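Local coordinates for protein toxin RelG (Mycobacterium tuberculosis, PDB 3G5O) that acts as the RNA-cleaving toxin of a type II toxin-antitoxin system, cutting preferentially at the 3'-end of purine ribonucleotides and inhibiting growth unless neutralised by its antitoxin, at residues Y18-T23 / D48-P53; R76-I81 / V89-D94. All coordinates share one frame; numbering follows the deposited sequence. Where two conformers were deposited one is given.

Contact 1 (Y18-T23 / D48-P53); sequences YTVRFT and DLSREP
One face of the Tyr-18 ring receives Pro-53: Pro-53 CG sits 4.1 Å above the ring plane, offset toward the rim and nearest Tyr-18 CG and CD2, the two side chains crossing at about a right angle. At the far end of the ring the hydroxyl is hydrogen-bonded to Asp-83. The guanidinium of Arg-51 has the carboxylate of Asp-48 at its edge: Arg-51 NH2 reaches Asp-48 OD1 at 2.9 Å in a salt bridge within the last turn of helix 35-51, and the other oxygen of Asp-48 bridges to Arg-72. Ser-50 grips the backbone of Tyr-18 twice. Tyr-18 N donates to Ser-50 O (2.9 Å, 152° at the hydrogen), arriving above the carbonyl plane. With its OG anti to the backbone N (chi1 179°), Ser-50 returns a bond from OG to Tyr-18 O at 2.7 Å, this time within the carbonyl plane. Both bonds tie main-chain groups just before the strand to the last turn of the helix. Next to these bonds Val-20 presses CG2 against Ser-50 CA at 3.8 Å, while its CG1 meets Leu-49 CD2 more loosely at 4.5 Å. Val-20 also touches Ala-45 and Phe-46 of the same helix. The whole is the alpha/beta packing of a RelE/ParE-family toxin, the C-terminal end of helix 35-51 laid against strand 19-23, the outermost of this chain's sheet.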
loop_
_atom_site.group_PDB
_atom_site.type_symbol
_atom_site.label_atom_id
_atom_site.label_comp_id
_atom_site.label_asym_id
_atom_site.label_seq_id
_atom_site.Cartn_x
_atom_site.Cartn_y
_atom_site.Cartn_z
ATOM N N TYR C 18 -14.314 -0.976 25.010
ATOM C CA TYR C 18 -13.021 -1.612 25.232
ATOM C C TYR C 18 -12.109 -0.735 26.085
ATOM O O TYR C 18 -12.205 0.515 26.082
ATOM C CB TYR C 18 -12.386 -1.947 23.877
ATOM C CG TYR C 18 -12.945 -3.197 23.246
ATOM C CD1 TYR C 18 -14.273 -3.626 23.517
ATOM C CD2 TYR C 18 -12.154 -3.986 22.404
ATOM C CE1 TYR C 18 -14.793 -4.810 22.934
ATOM C CE2 TYR C 18 -12.670 -5.138 21.801
ATOM C CZ TYR C 18 -13.977 -5.552 22.065
ATOM O OH TYR C 18 -14.453 -6.716 21.478
ATOM N N THR C 19 -11.237 -1.379 26.848
ATOM C CA THR C 19 -10.196 -0.673 27.580
ATOM C C THR C 19 -9.095 -0.236 26.598
ATOM O O THR C 19 -8.558 -1.058 25.891
ATOM C CB THR C 19 -9.529 -1.619 28.613
ATOM O OG1 THR C 19 -10.543 -2.141 29.461
ATOM C CG2 THR C 19 -8.463 -0.898 29.469
ATOM N N VAL C 20 -8.751 1.042 26.596
ATOM C CA VAL C 20 -7.815 1.585 25.589
ATOM C C VAL C 20 -6.501 1.815 26.297
ATOM O O VAL C 20 -6.476 2.324 27.432
ATOM C CB VAL C 20 -8.329 2.908 24.948
ATOM C CG1 VAL C 20 -7.191 3.579 24.069
ATOM C CG2 VAL C 20 -9.547 2.643 24.093
ATOM N N ARG C 21 -5.407 1.398 25.655
ATOM C CA ARG C 21 -4.069 1.531 26.225
ATOM C C ARG C 21 -3.184 2.123 25.131
ATOM O O ARG C 21 -3.413 1.858 23.936
ATOM C CB ARG C 21 -3.493 0.150 26.588
ATOM C CG ARG C 21 -4.332 -0.744 27.497
ATOM C CD ARG C 21 -4.141 -0.446 28.957
ATOM N NE ARG C 21 -2.773 -0.608 29.465
ATOM C CZ ARG C 21 -2.431 -0.347 30.737
ATOM N NH1 ARG C 21 -3.367 0.035 31.599
ATOM N NH2 ARG C 21 -1.173 -0.464 31.156
ATOM N N PHE C 22 -2.159 2.870 25.524
ATOM C CA PHE C 22 -1.210 3.449 24.566
ATOM C C PHE C 22 0.092 2.713 24.843
ATOM O O PHE C 22 0.481 2.551 26.020
ATOM C CB PHE C 22 -0.961 4.957 24.839
ATOM C CG PHE C 22 -2.031 5.888 24.285
ATOM C CD1 PHE C 22 -1.747 6.707 23.195
ATOM C CD2 PHE C 22 -3.274 5.988 24.894
ATOM C CE1 PHE C 22 -2.712 7.574 22.670
ATOM C CE2 PHE C 22 -4.251 6.847 24.391
ATOM C CZ PHE C 22 -3.944 7.663 23.281
ATOM N N THR C 23 0.758 2.296 23.773
ATOM C CA THR C 23 2.134 1.782 23.858
ATOM C C THR C 23 3.062 2.977 24.110
ATOM O O THR C 23 2.661 4.147 23.952
ATOM C CB THR C 23 2.584 1.098 22.547
ATOM O OG1 THR C 23 2.438 2.013 21.448
ATOM C CG2 THR C 23 1.759 -0.172 22.264
ATOM N N ASP C 48 -15.070 7.858 21.841
ATOM C CA ASP C 48 -15.533 7.175 20.639
ATOM C C ASP C 48 -14.763 5.918 20.249
ATOM O O ASP C 48 -15.380 4.956 19.800
ATOM C CB ASP C 48 -15.638 8.129 19.433
ATOM C CG ASP C 48 -16.743 9.179 19.611
ATOM O OD1 ASP C 48 -17.551 9.063 20.583
ATOM O OD2 ASP C 48 -16.795 10.133 18.802
ATOM N N LEU C 49 -13.433 5.936 20.352
ATOM C CA LEU C 49 -12.659 4.757 19.951
ATOM C C LEU C 49 -12.887 3.560 20.883
ATOM O O LEU C 49 -13.029 2.386 20.430
ATOM C CB LEU C 49 -11.171 5.074 19.848
ATOM C CG LEU C 49 -10.281 3.868 19.643
ATOM C CD1 LEU C 49 -10.461 3.291 18.230
ATOM C CD2 LEU C 49 -8.819 4.239 19.934
ATOM N N SER C 50 -12.893 3.862 22.172
ATOM C CA SER C 50 -13.258 2.899 23.204
ATOM C C SER C 50 -14.632 2.276 22.968
ATOM O O SER C 50 -14.784 1.052 23.059
ATOM C CB SER C 50 -13.282 3.607 24.555
ATOM O OG SER C 50 -13.660 2.690 25.532
ATOM N N ARG C 51 -15.625 3.112 22.695
ATOM C CA ARG C 51 -17.005 2.624 22.488
ATOM C C ARG C 51 -17.207 1.849 21.220
ATOM O O ARG C 51 -17.986 0.883 21.214
ATOM C CB ARG C 51 -18.052 3.760 22.547
ATOM C CG ARG C 51 -18.264 4.319 23.957
ATOM C CD ARG C 51 -19.287 5.463 23.984
ATOM N NE ARG C 51 -18.782 6.716 23.399
ATOM C CZ ARG C 51 -18.150 7.693 24.062
ATOM N NH1 ARG C 51 -17.899 7.605 25.362
ATOM N NH2 ARG C 51 -17.760 8.779 23.415
ATOM N N GLU C 52 -16.559 2.248 20.123
ATOM C CA GLU C 52 -16.812 1.558 18.853
ATOM C C GLU C 52 -15.546 1.388 18.024
ATOM O O GLU C 52 -15.426 1.985 16.948
ATOM C CB GLU C 52 -17.926 2.265 18.046
ATOM C CG GLU C 52 -19.331 2.278 18.753
ATOM C CD GLU C 52 -20.067 0.878 18.790
ATOM O OE1 GLU C 52 -19.428 -0.222 18.849
ATOM O OE2 GLU C 52 -21.324 0.889 18.774
ATOM N N PRO C 53 -14.608 0.545 18.512
ATOM C CA PRO C 53 -13.277 0.424 17.891
ATOM C C PRO C 53 -13.345 -0.045 16.455
ATOM O O PRO C 53 -12.468 0.314 15.647
ATOM C CB PRO C 53 -12.563 -0.627 18.750
ATOM C CG PRO C 53 -13.606 -1.227 19.634
ATOM C CD PRO C 53 -14.753 -0.306 19.711
#

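Contact 2 (R76-I81 / V89-D94); sequences RLLYRI and VILRVD
Strands 75-82 and 87-95 form a beta hairpin in the middle of the toxin's sheet, and this contact is its antiparallel ladder. At one end Arg-76 and Asp-94 make a hydrogen-bonded pair, with Arg-76 N to Asp-94 O at 2.7 Å, nearly along the C=O axis. At the other, Arg-80 and Val-89 are paired in the same way. Between them lies a classic beta bulge: Leu-91 and Arg-92 both face Leu-78. Leu-78 O takes Leu-91 N at 2.8 Å and, weakly, Arg-92 N at 3.4 Å, while Leu-78 N gives a nearly straight bond to Arg-92 O (173°). The extra residue, Leu-91, has helix-like backbone angles, and its CD1 comes within 3.9 Å of Arg-80 CG, the extended arginine crossing it obliquely. The face carrying Leu-77, Tyr-79, Ile-90 and Val-93 turns to helix 35-51, as expected for the layered fold of RelE-like toxins. There Ile-90 CD1 fits between Tyr-79 CB (3.8 Å) and Leu-77 CD2 (3.9 Å), and Leu-77 lies alongside Val-93. Tyr-79 CG stands in the crowded position between its backbone N and carbonyl carbon (chi1 56°), and the hydroxyl hydrogen-bonds to Pro-53 O. On the other face, Leu-78 CD2 meets Arg-92 CG at 4.0 Å; Arg-76 and Arg-80 form salt bridges with Glu-57 and Asp-75 of the antitoxin chain, and Arg-92 with Asp-29 of its own chain.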
loop_
_atom_site.group_PDB
_atom_site.type_symbol
_atom_site.label_atom_id
_atom_site.label_comp_id
_atom_site.label_asym_id
_atom_site.label_seq_id
_atom_site.Cartn_x
_atom_site.Cartn_y
_atom_site.Cartn_z
ATOM N N ARG C 76 -4.764 10.727 12.857
ATOM C CA ARG C 76 -5.047 9.307 12.772
ATOM C C ARG C 76 -4.423 8.512 13.894
ATOM O O ARG C 76 -3.312 8.806 14.348
ATOM C CB ARG C 76 -4.579 8.727 11.435
ATOM C CG ARG C 76 -5.408 9.187 10.227
ATOM C CD ARG C 76 -4.640 8.772 8.955
ATOM N NE ARG C 76 -5.470 8.793 7.754
ATOM C CZ ARG C 76 -5.644 9.858 6.963
ATOM N NH1 ARG C 76 -5.042 11.014 7.247
ATOM N NH2 ARG C 76 -6.411 9.755 5.870
ATOM N N LEU C 77 -5.133 7.487 14.333
ATOM C CA LEU C 77 -4.572 6.546 15.287
ATOM C C LEU C 77 -4.469 5.225 14.583
ATOM O O LEU C 77 -5.402 4.838 13.858
ATOM C CB LEU C 77 -5.516 6.378 16.479
ATOM C CG LEU C 77 -5.423 7.491 17.517
ATOM C CD1 LEU C 77 -6.028 8.768 16.910
ATOM C CD2 LEU C 77 -6.189 7.177 18.779
ATOM N N LEU C 78 -3.363 4.540 14.826
ATOM C CA LEU C 78 -3.136 3.170 14.352
ATOM C C LEU C 78 -3.254 2.239 15.559
ATOM O O LEU C 78 -2.590 2.446 16.577
ATOM C CB LEU C 78 -1.731 3.035 13.759
ATOM C CG LEU C 78 -1.310 1.665 13.182
ATOM C CD1 LEU C 78 -2.111 1.426 11.907
ATOM C CD2 LEU C 78 0.215 1.634 12.888
ATOM N N TYR C 79 -4.056 1.187 15.465
ATOM C CA TYR C 79 -4.335 0.404 16.683
ATOM C C TYR C 79 -4.615 -1.059 16.431
ATOM O O TYR C 79 -4.803 -1.430 15.284
ATOM C CB TYR C 79 -5.479 1.011 17.502
ATOM C CG TYR C 79 -6.767 1.194 16.768
ATOM C CD1 TYR C 79 -7.812 0.289 16.943
ATOM C CD2 TYR C 79 -6.964 2.286 15.904
ATOM C CE1 TYR C 79 -9.045 0.457 16.279
ATOM C CE2 TYR C 79 -8.180 2.461 15.229
ATOM C CZ TYR C 79 -9.223 1.547 15.434
ATOM O OH TYR C 79 -10.436 1.716 14.779
ATOM N N ARG C 80 -4.591 -1.866 17.501
ATOM C CA ARG C 80 -4.982 -3.258 17.426
ATOM C C ARG C 80 -6.179 -3.449 18.347
ATOM O O ARG C 80 -6.340 -2.706 19.327
ATOM C CB ARG C 80 -3.833 -4.158 17.901
ATOM C CG ARG C 80 -2.606 -4.143 16.937
ATOM C CD ARG C 80 -1.642 -5.287 17.292
ATOM N NE ARG C 80 -0.399 -5.318 16.510
ATOM C CZ ARG C 80 -0.292 -5.832 15.296
ATOM N NH1 ARG C 80 -1.364 -6.353 14.700
ATOM N NH2 ARG C 80 0.888 -5.848 14.689
ATOM N N ILE C 81 -6.994 -4.457 18.018
ATOM C CA ILE C 81 -8.172 -4.846 18.810
ATOM C C ILE C 81 -7.922 -6.236 19.380
ATOM O O ILE C 81 -7.567 -7.170 18.635
ATOM C CB ILE C 81 -9.457 -4.944 17.960
ATOM C CG1 ILE C 81 -9.657 -3.693 17.124
ATOM C CG2 ILE C 81 -10.692 -5.127 18.850
ATOM C CD1 ILE C 81 -9.454 -2.499 17.913
ATOM N N VAL C 89 -5.260 -1.340 21.779
ATOM C CA VAL C 89 -3.927 -0.821 22.008
ATOM C C VAL C 89 -3.483 0.044 20.848
ATOM O O VAL C 89 -3.455 -0.401 19.698
ATOM C CB VAL C 89 -2.880 -1.950 22.258
ATOM C CG1 VAL C 89 -1.529 -1.326 22.616
ATOM C CG2 VAL C 89 -3.309 -2.848 23.436
ATOM N N ILE C 90 -3.198 1.314 21.157
ATOM C CA ILE C 90 -2.771 2.299 20.175
ATOM C C ILE C 90 -1.274 2.146 19.964
ATOM O O ILE C 90 -0.512 2.253 20.918
ATOM C CB ILE C 90 -3.001 3.744 20.700
ATOM C CG1 ILE C 90 -4.403 3.881 21.304
ATOM C CG2 ILE C 90 -2.733 4.795 19.590
ATOM C CD1 ILE C 90 -5.495 3.626 20.298
ATOM N N LEU C 91 -0.873 1.948 18.718
ATOM C CA LEU C 91 0.512 1.758 18.309
ATOM C C LEU C 91 1.135 3.078 17.893
ATOM O O LEU C 91 2.299 3.318 18.207
ATOM C CB LEU C 91 0.568 0.803 17.089
ATOM C CG LEU C 91 -0.221 -0.494 17.269
ATOM C CD1 LEU C 91 -0.025 -1.300 16.015
ATOM C CD2 LEU C 91 0.162 -1.350 18.572
ATOM N N ARG C 92 0.363 3.918 17.206
ATOM C CA ARG C 92 0.860 5.178 16.657
ATOM C C ARG C 92 -0.238 6.231 16.611
ATOM O O ARG C 92 -1.447 5.920 16.456
ATOM C CB ARG C 92 1.388 5.004 15.212
ATOM C CG ARG C 92 2.575 3.998 15.004
ATOM C CD ARG C 92 3.896 4.525 15.616
ATOM N NE ARG C 92 4.225 5.896 15.191
ATOM C CZ ARG C 92 4.925 6.183 14.080
ATOM N NH1 ARG C 92 5.365 5.218 13.280
ATOM N NH2 ARG C 92 5.186 7.442 13.764
ATOM N N VAL C 93 0.195 7.488 16.676
ATOM C CA VAL C 93 -0.705 8.640 16.456
ATOM C C VAL C 93 0.005 9.560 15.464
ATOM O O VAL C 93 1.231 9.833 15.585
ATOM C CB VAL C 93 -0.991 9.415 17.775
ATOM C CG1 VAL C 93 -1.962 10.590 17.501
ATOM C CG2 VAL C 93 -1.601 8.478 18.803
ATOM N N ASP C 94 -0.728 10.029 14.471
ATOM C CA ASP C 94 -0.113 10.928 13.495
ATOM C C ASP C 94 -1.070 12.097 13.196
ATOM O O ASP C 94 -2.314 11.902 13.130
ATOM C CB ASP C 94 0.212 10.183 12.216
ATOM C CG ASP C 94 1.297 10.910 11.363
ATOM O OD1 ASP C 94 2.423 11.181 11.867
ATOM O OD2 ASP C 94 1.019 11.186 10.204
#

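In the fold
From the N terminus, strand 19-23 leads into helices 24-30 and 35-51, and contact 1 closes this largely helical loop by bringing the end of the second helix back to the start of the strand. Contact 2 follows in series, neither nested nor crossed: after strands 57-59 and 68-72 it closes the short turn of the hairpin 75-82/87-95. Strand 87-95 then lies parallel to 19-23, so both contacts share one sheet. They meet directly where Pro-53 O and Tyr-79 OH, 2.6 Å apart, probably hydrogen-bond, and where Leu-49 CD2 packs on Ile-90 CD1 at 3.4 Å. An antiparallel strand of the antitoxin chain pairs with Phe-22 and Thr-23, carrying the sheet across the interface.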